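Local coordinates for protein lectin (Pleurotus ostreatus, PDB 6T0Q) that binds N-acetylgalactosamine and probably galactose, as a calcium-containing mushroom lectin, at residues Thr145-Pro157 / Thr165-Gly177. Sequence-based numbering, arbitrary orientation.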
ATOM      1  N   THR A 145      25.535 -15.383  23.161  1.00 21.91           N
ATOM      2  CA  THR A 145      26.873 -14.891  23.463  1.00 22.96           C
ATOM      3  C   THR A 145      27.678 -16.001  24.137  1.00 22.14           C
ATOM      4  O   THR A 145      27.187 -16.656  25.063  1.00 19.87           O
ATOM      5  CB  THR A 145      26.790 -13.674  24.389  1.00 19.69           C
ATOM      6  OG1 THR A 145      25.821 -13.933  25.412  1.00 19.67           O
ATOM      7  CG2 THR A 145      26.377 -12.423  23.615  1.00 17.48           C
ATOM      8  N   ASP A 146      28.910 -16.210  23.676  1.00 20.72           N
ATOM      9  CA  ASP A 146      29.821 -17.154  24.322  1.00 22.73           C
ATOM     10  C   ASP A 146      31.240 -16.879  23.825  1.00 24.66           C
ATOM     11  O   ASP A 146      31.507 -15.844  23.202  1.00 18.57           O
ATOM     12  CB  ASP A 146      29.379 -18.608  24.077  1.00 17.61           C
ATOM     13  CG  ASP A 146      29.371 -18.998  22.600  1.00 24.72           C
ATOM     14  OD1 ASP A 146      29.979 -18.312  21.748  1.00 25.22           O
ATOM     15  OD2 ASP A 146      28.736 -20.032  22.297  1.00 27.21           O
ATOM     16  N   GLU A 147      32.155 -17.821  24.093  1.00 22.63           N
ATOM     17  CA  GLU A 147      33.562 -17.640  23.752  1.00 23.27           C
ATOM     18  C   GLU A 147      33.825 -17.675  22.250  1.00 24.71           C
ATOM     19  O   GLU A 147      34.963 -17.417  21.836  1.00 27.18           O
ATOM     20  CB  GLU A 147      34.424 -18.709  24.453  1.00 20.38           C
ATOM     21  CG  GLU A 147      34.313 -20.131  23.874  1.00 27.08           C
ATOM     22  CD  GLU A 147      33.036 -20.857  24.293  1.00 33.01           C
ATOM     23  OE1 GLU A 147      32.200 -20.264  25.012  1.00 28.02           O
ATOM     24  OE2 GLU A 147      32.862 -22.031  23.898  1.00 33.56           O
ATOM     25  N   SER A 148      32.822 -17.972  21.421  1.00 19.55           N
ATOM     26  CA  SER A 148      33.033 -17.878  19.978  1.00 27.46           C
ATOM     27  C   SER A 148      32.880 -16.452  19.460  1.00 27.54           C
ATOM     28  O   SER A 148      33.210 -16.193  18.303  1.00 26.03           O
ATOM     29  CB  SER A 148      32.076 -18.814  19.223  1.00 28.18           C
ATOM     30  OG  SER A 148      30.729 -18.377  19.343  1.00 26.93           O
ATOM     31  N   TRP A 149      32.392 -15.524  20.282  1.00 21.78           N
ATOM     32  CA  TRP A 149      32.338 -14.128  19.877  1.00 20.70           C
ATOM     33  C   TRP A 149      33.740 -13.526  19.911  1.00 22.69           C
ATOM     34  O   TRP A 149      34.610 -13.981  20.656  1.00 24.07           O
ATOM     35  CB  TRP A 149      31.392 -13.348  20.798  1.00 19.54           C
ATOM     36  CG  TRP A 149      29.935 -13.667  20.547  1.00 22.13           C
ATOM     37  CD1 TRP A 149      29.355 -14.906  20.511  1.00 23.31           C
ATOM     38  CD2 TRP A 149      28.883 -12.725  20.285  1.00 20.73           C
ATOM     39  NE1 TRP A 149      28.009 -14.793  20.242  1.00 21.22           N
ATOM     40  CE2 TRP A 149      27.694 -13.465  20.098  1.00 20.96           C
ATOM     41  CE3 TRP A 149      28.838 -11.328  20.169  1.00 21.15           C
ATOM     42  CZ2 TRP A 149      26.468 -12.856  19.816  1.00 20.57           C
ATOM     43  CZ3 TRP A 149      27.612 -10.720  19.885  1.00 23.23           C
ATOM     44  CH2 TRP A 149      26.447 -11.484  19.722  1.00 21.49           C
ATOM     45  N   LYS A 150      33.962 -12.507  19.082  1.00 18.37           N
ATOM     46  CA  LYS A 150      35.224 -11.781  19.070  1.00 24.25           C
ATOM     47  C   LYS A 150      35.094 -10.482  19.859  1.00 27.16           C
ATOM     48  O   LYS A 150      34.018  -9.886  19.933  1.00 22.82           O
ATOM     49  CB  LYS A 150      35.667 -11.475  17.632  1.00 22.26           C
ATOM     50  CG  LYS A 150      36.058 -12.719  16.812  1.00 25.35           C
ATOM     51  CD  LYS A 150      37.010 -13.618  17.596  1.00 29.43           C
ATOM     52  CE  LYS A 150      37.733 -14.631  16.683  1.00 37.51           C
ATOM     53  NZ  LYS A 150      38.668 -13.984  15.703  1.00 33.55           N
ATOM     54  N   THR A 151      36.207 -10.045  20.446  1.00 23.56           N
ATOM     55  CA  THR A 151      36.237  -8.800  21.198  1.00 21.48           C
ATOM     56  C   THR A 151      37.588  -8.125  20.989  1.00 26.87           C
ATOM     57  O   THR A 151      38.436  -8.610  20.231  1.00 27.99           O
ATOM     58  CB  THR A 151      35.960  -9.049  22.691  1.00 23.21           C
ATOM     59  OG1 THR A 151      35.801  -7.796  23.369  1.00 23.54           O
ATOM     60  CG2 THR A 151      37.103  -9.807  23.334  1.00 23.03           C
ATOM     61  N   LEU A 152      37.783  -6.990  21.662  1.00 24.87           N
ATOM     62  CA  LEU A 152      39.085  -6.332  21.726  1.00 30.77           C
ATOM     63  C   LEU A 152      39.306  -5.809  23.135  1.00 30.73           C
ATOM     64  O   LEU A 152      38.358  -5.432  23.821  1.00 26.75           O
ATOM     65  CB  LEU A 152      39.205  -5.150  20.751  1.00 29.06           C
ATOM     66  CG  LEU A 152      39.235  -5.360  19.240  1.00 31.15           C
ATOM     67  CD1 LEU A 152      39.259  -3.996  18.569  1.00 30.06           C
ATOM     68  CD2 LEU A 152      40.439  -6.180  18.820  1.00 31.12           C
ATOM     69  N   ARG A 153      40.567  -5.772  23.556  1.00 26.95           N
ATOM     70  CA  ARG A 153      40.923  -5.135  24.824  1.00 27.71           C
ATOM     71  C   ARG A 153      41.145  -3.641  24.640  1.00 29.83           C
ATOM     72  O   ARG A 153      42.179  -3.102  25.026  1.00 32.99           O
ATOM     73  CB  ARG A 153      42.166  -5.789  25.417  1.00 28.85           C
ATOM     74  CG  ARG A 153      42.029  -7.261  25.713  1.00 29.70           C
ATOM     75  CD  ARG A 153      43.249  -7.771  26.472  1.00 30.69           C
ATOM     76  NE  ARG A 153      43.099  -9.163  26.867  1.00 34.42           N
ATOM     77  CZ  ARG A 153      43.565  -9.667  28.005  1.00 37.55           C
ATOM     78  NH1 ARG A 153      44.207  -8.889  28.865  1.00 37.31           N
ATOM     79  NH2 ARG A 153      43.387 -10.948  28.281  1.00 36.81           N
ATOM     80  N   ALA A 154      40.168  -2.965  24.046  1.00 27.39           N
ATOM     81  CA  ALA A 154      40.287  -1.557  23.693  1.00 28.08           C
ATOM     82  C   ALA A 154      38.895  -1.054  23.348  1.00 31.10           C
ATOM     83  O   ALA A 154      37.968  -1.842  23.141  1.00 30.84           O
ATOM     84  CB  ALA A 154      41.264  -1.354  22.525  1.00 34.89           C
ATOM     85  N   ALA A 155      38.750   0.270  23.308  1.00 28.05           N
ATOM     86  CA  ALA A 155      37.475   0.860  22.940  1.00 30.65           C
ATOM     87  C   ALA A 155      37.054   0.369  21.553  1.00 29.96           C
ATOM     88  O   ALA A 155      37.902   0.026  20.725  1.00 31.19           O
ATOM     89  CB  ALA A 155      37.568   2.385  22.951  1.00 36.62           C
ATOM     90  N   PRO A 156      35.754   0.296  21.281  1.00 28.93           N
ATOM     91  CA  PRO A 156      35.297  -0.173  19.965  1.00 31.62           C
ATOM     92  C   PRO A 156      35.851   0.707  18.856  1.00 35.53           C
ATOM     93  O   PRO A 156      35.665   1.932  18.882  1.00 36.16           O
ATOM     94  CB  PRO A 156      33.770  -0.048  20.058  1.00 31.82           C
ATOM     95  CG  PRO A 156      33.479  -0.122  21.528  1.00 31.03           C
ATOM     96  CD  PRO A 156      34.632   0.589  22.185  1.00 27.44           C
ATOM     97  N   PRO A 157      36.536   0.127  17.870  1.00 34.34           N
ATOM     98  CA  PRO A 157      37.025   0.933  16.747  1.00 35.36           C
ATOM     99  C   PRO A 157      35.866   1.562  15.997  1.00 39.96           C
ATOM    100  O   PRO A 157      34.715   1.128  16.095  1.00 31.74           O
ATOM    101  CB  PRO A 157      37.769  -0.078  15.866  1.00 35.26           C
ATOM    102  CG  PRO A 157      37.999  -1.266  16.726  1.00 34.19           C
ATOM    103  CD  PRO A 157      36.880  -1.295  17.720  1.00 31.79           C
ATOM    104  N   THR A 165      34.174  -4.364   8.607  1.00 37.17           N
ATOM    105  CA  THR A 165      35.274  -4.541   9.547  1.00 35.89           C
ATOM    106  C   THR A 165      35.634  -6.020   9.654  1.00 36.97           C
ATOM    107  O   THR A 165      34.758  -6.873   9.825  1.00 39.15           O
ATOM    108  CB  THR A 165      34.904  -3.974  10.916  1.00 38.62           C
ATOM    109  OG1 THR A 165      34.830  -2.547  10.827  1.00 42.46           O
ATOM    110  CG2 THR A 165      35.939  -4.362  11.968  1.00 38.35           C
ATOM    111  N   ASN A 166      36.926  -6.316   9.541  1.00 34.49           N
ATOM    112  CA  ASN A 166      37.438  -7.682   9.604  1.00 37.68           C
ATOM    113  C   ASN A 166      37.839  -7.990  11.045  1.00 37.73           C
ATOM    114  O   ASN A 166      38.713  -7.317  11.602  1.00 43.40           O
ATOM    115  CB  ASN A 166      38.636  -7.825   8.659  1.00 43.10           C
ATOM    116  CG  ASN A 166      39.062  -9.272   8.441  1.00 51.80           C
ATOM    117  OD1 ASN A 166      38.753 -10.154   9.239  1.00 49.15           O
ATOM    118  ND2 ASN A 166      39.792  -9.516   7.350  1.00 59.17           N
ATOM    119  N   ASP A 167      37.212  -9.006  11.647  1.00 34.21           N
ATOM    120  CA  ASP A 167      37.516  -9.383  13.024  1.00 36.27           C
ATOM    121  C   ASP A 167      38.319 -10.678  13.113  1.00 34.50           C
ATOM    122  O   ASP A 167      38.428 -11.266  14.194  1.00 31.47           O
ATOM    123  CB  ASP A 167      36.226  -9.471  13.859  1.00 34.17           C
ATOM    124  CG  ASP A 167      35.269 -10.576  13.396  1.00 36.62           C
ATOM    125  OD1 ASP A 167      35.681 -11.499  12.663  1.00 33.66           O
ATOM    126  OD2 ASP A 167      34.081 -10.524  13.789  1.00 36.15           O
ATOM    127  N   SER A 168      38.902 -11.125  11.992  1.00 36.63           N
ATOM    128  CA  SER A 168      39.575 -12.422  11.964  1.00 40.59           C
ATOM    129  C   SER A 168      40.725 -12.496  12.960  1.00 37.67           C
ATOM    130  O   SER A 168      40.980 -13.565  13.529  1.00 38.53           O
ATOM    131  CB  SER A 168      40.082 -12.716  10.550  1.00 46.05           C
ATOM    132  OG  SER A 168      40.883 -11.641  10.083  1.00 52.72           O
ATOM    133  N   ASN A 169      41.423 -11.384  13.193  1.00 33.48           N
ATOM    134  CA  ASN A 169      42.540 -11.366  14.129  1.00 39.94           C
ATOM    135  C   ASN A 169      42.155 -10.876  15.521  1.00 35.70           C
ATOM    136  O   ASN A 169      43.031 -10.768  16.382  1.00 31.76           O
ATOM    137  CB  ASN A 169      43.680 -10.506  13.575  1.00 47.33           C
ATOM    138  CG  ASN A 169      44.368 -11.157  12.384  1.00 62.22           C
ATOM    139  OD1 ASN A 169      44.600 -12.371  12.367  1.00 63.79           O
ATOM    140  ND2 ASN A 169      44.688 -10.356  11.376  1.00 66.37           N
ATOM    141  N   TRP A 170      40.877 -10.586  15.766  1.00 32.13           N
ATOM    142  CA  TRP A 170      40.444 -10.234  17.112  1.00 28.37           C
ATOM    143  C   TRP A 170      40.536 -11.446  18.039  1.00 28.48           C
ATOM    144  O   TRP A 170      40.284 -12.578  17.618  1.00 26.26           O
ATOM    145  CB  TRP A 170      39.000  -9.740  17.115  1.00 24.70           C
ATOM    146  CG  TRP A 170      38.755  -8.410  16.494  1.00 27.21           C
ATOM    147  CD1 TRP A 170      39.524  -7.775  15.561  1.00 34.93           C
ATOM    148  CD2 TRP A 170      37.642  -7.544  16.758  1.00 28.51           C
ATOM    149  NE1 TRP A 170      38.954  -6.564  15.231  1.00 32.51           N
ATOM    150  CE2 TRP A 170      37.799  -6.402  15.952  1.00 29.40           C
ATOM    151  CE3 TRP A 170      36.523  -7.627  17.603  1.00 29.43           C
ATOM    152  CZ2 TRP A 170      36.884  -5.347  15.963  1.00 29.87           C
ATOM    153  CZ3 TRP A 170      35.614  -6.577  17.616  1.00 28.43           C
ATOM    154  CH2 TRP A 170      35.801  -5.453  16.799  1.00 32.63           C
ATOM    155  N   PRO A 171      40.843 -11.234  19.317  1.00 28.44           N
ATOM    156  CA  PRO A 171      40.808 -12.346  20.271  1.00 30.35           C
ATOM    157  C   PRO A 171      39.375 -12.764  20.586  1.00 23.22           C
ATOM    158  O   PRO A 171      38.414 -12.039  20.324  1.00 23.20           O
ATOM    159  CB  PRO A 171      41.503 -11.768  21.508  1.00 31.14           C
ATOM    160  CG  PRO A 171      41.194 -10.301  21.439  1.00 32.57           C
ATOM    161  CD  PRO A 171      41.245  -9.968  19.957  1.00 30.98           C
ATOM    162  N   SER A 172      39.257 -13.965  21.151  1.00 24.86           N
ATOM    163  CA  SER A 172      37.973 -14.501  21.591  1.00 31.67           C
ATOM    164  C   SER A 172      37.485 -13.800  22.854  1.00 27.47           C
ATOM    165  O   SER A 172      38.270 -13.504  23.760  1.00 25.71           O
ATOM    166  CB  SER A 172      38.093 -15.997  21.876  1.00 33.46           C
ATOM    167  OG  SER A 172      38.630 -16.691  20.778  1.00 36.70           O
ATOM    168  N   ALA A 173      36.178 -13.558  22.924  1.00 19.73           N
ATOM    169  CA  ALA A 173      35.577 -13.099  24.171  1.00 19.29           C
ATOM    170  C   ALA A 173      35.818 -14.120  25.285  1.00 22.56           C
ATOM    171  O   ALA A 173      35.991 -15.316  25.034  1.00 20.60           O
ATOM    172  CB  ALA A 173      34.069 -12.863  23.975  1.00 15.22           C
ATOM    173  N   ALA A 174      35.832 -13.646  26.532  1.00 21.82           N
ATOM    174  CA  ALA A 174      36.060 -14.509  27.687  1.00 19.95           C
ATOM    175  C   ALA A 174      34.771 -14.636  28.493  1.00 20.31           C
ATOM    176  O   ALA A 174      34.182 -13.626  28.901  1.00 18.80           O
ATOM    177  CB  ALA A 174      37.196 -13.980  28.571  1.00 21.27           C
ATOM    178  N   VAL A 175      34.343 -15.880  28.722  1.00 19.33           N
ATOM    179  CA  VAL A 175      33.099 -16.145  29.438  1.00 19.47           C
ATOM    180  C   VAL A 175      33.241 -15.703  30.888  1.00 22.05           C
ATOM    181  O   VAL A 175      34.196 -16.080  31.579  1.00 20.91           O
ATOM    182  CB  VAL A 175      32.730 -17.633  29.333  1.00 22.91           C
ATOM    183  CG1 VAL A 175      31.581 -17.982  30.296  1.00 19.45           C
ATOM    184  CG2 VAL A 175      32.360 -17.986  27.882  1.00 19.58           C
ATOM    185  N   GLN A 176      32.291 -14.881  31.351  1.00 18.58           N
ATOM    186  CA  GLN A 176      32.257 -14.399  32.730  1.00 17.61           C
ATOM    187  C   GLN A 176      31.344 -15.212  33.638  1.00 20.99           C
ATOM    188  O   GLN A 176      31.420 -15.058  34.864  1.00 22.77           O
ATOM    189  CB  GLN A 176      31.787 -12.935  32.775  1.00 15.79           C
ATOM    190  CG  GLN A 176      32.682 -11.992  31.973  1.00 17.02           C
ATOM    191  CD  GLN A 176      34.095 -11.988  32.504  1.00 19.01           C
ATOM    192  OE1 GLN A 176      34.331 -11.586  33.648  1.00 21.82           O
ATOM    193  NE2 GLN A 176      35.044 -12.452  31.687  1.00 19.61           N
ATOM    194  N   GLY A 177      30.476 -16.040  33.075  1.00 22.68           N
ATOM    195  CA  GLY A 177      29.555 -16.830  33.872  1.00 22.45           C
ATOM    196  C   GLY A 177      28.462 -17.386  32.987  1.00 21.05           C
ATOM    197  O   GLY A 177      28.368 -17.071  31.797  1.00 19.69           O
TER
HETATM  198  O   HOH W   1      36.384 -16.612  19.135  1.00 41.03           O
HETATM  199  O   HOH W   2      36.797 -19.559  21.270  1.00 42.66           O
HETATM  200  O   HOH W   3      36.645 -14.049  13.627  1.00 39.48           O
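Lys150 NZ donates to two backbone carbonyls of the type I turn Asp167-Trp170. Lys150 NZ lies 2.9 Å from Trp170 O and 3.1 Å from Asp167 O. A water links the same NZ to Asp167 OD1. The lysine chain bends at chi2 (-48°) and again at chi4 (66°), which curls the ammonium back onto the turn. Asp167 O also accepts the Trp170 backbone N, so the lysine binds a carbonyl that already closes the turn. The other carboxylate oxygen, Asp167 OD2, forms a salt bridge with Arg56.

Lys150 and Ser172 form a single beta bridge. Ala173 N donates to Trp149 O at 2.8 Å, and the N-H...O angle of 178° makes this bond almost straight. Thr151 N donates to Pro171 O at 3.0 Å. The bridge lies at the edge of an antiparallel sheet, where the short strand 150-151 borders strand 51-60. It ties this edge to the chain that leads into strand 174-178, which pairs with strand 34-37.

Leu152 lies across one face of the Trp170 indole. Its CG sits over the ring centre, and CD2 makes a CH-pi contact 3.6 Å from the centroid of the five-membered ring. Asp167 CB lies over the opposite face, offset toward the rim. Thr151 OG1 is hydrogen-bonded to Pro54 O, while CG2 packs 3.7 Å from Ala173 CA. At the Glu147 end, a water bridges Glu147 O and Ser172 OG, and Val175 CG2 lies 3.7 Å from Glu147 OE1.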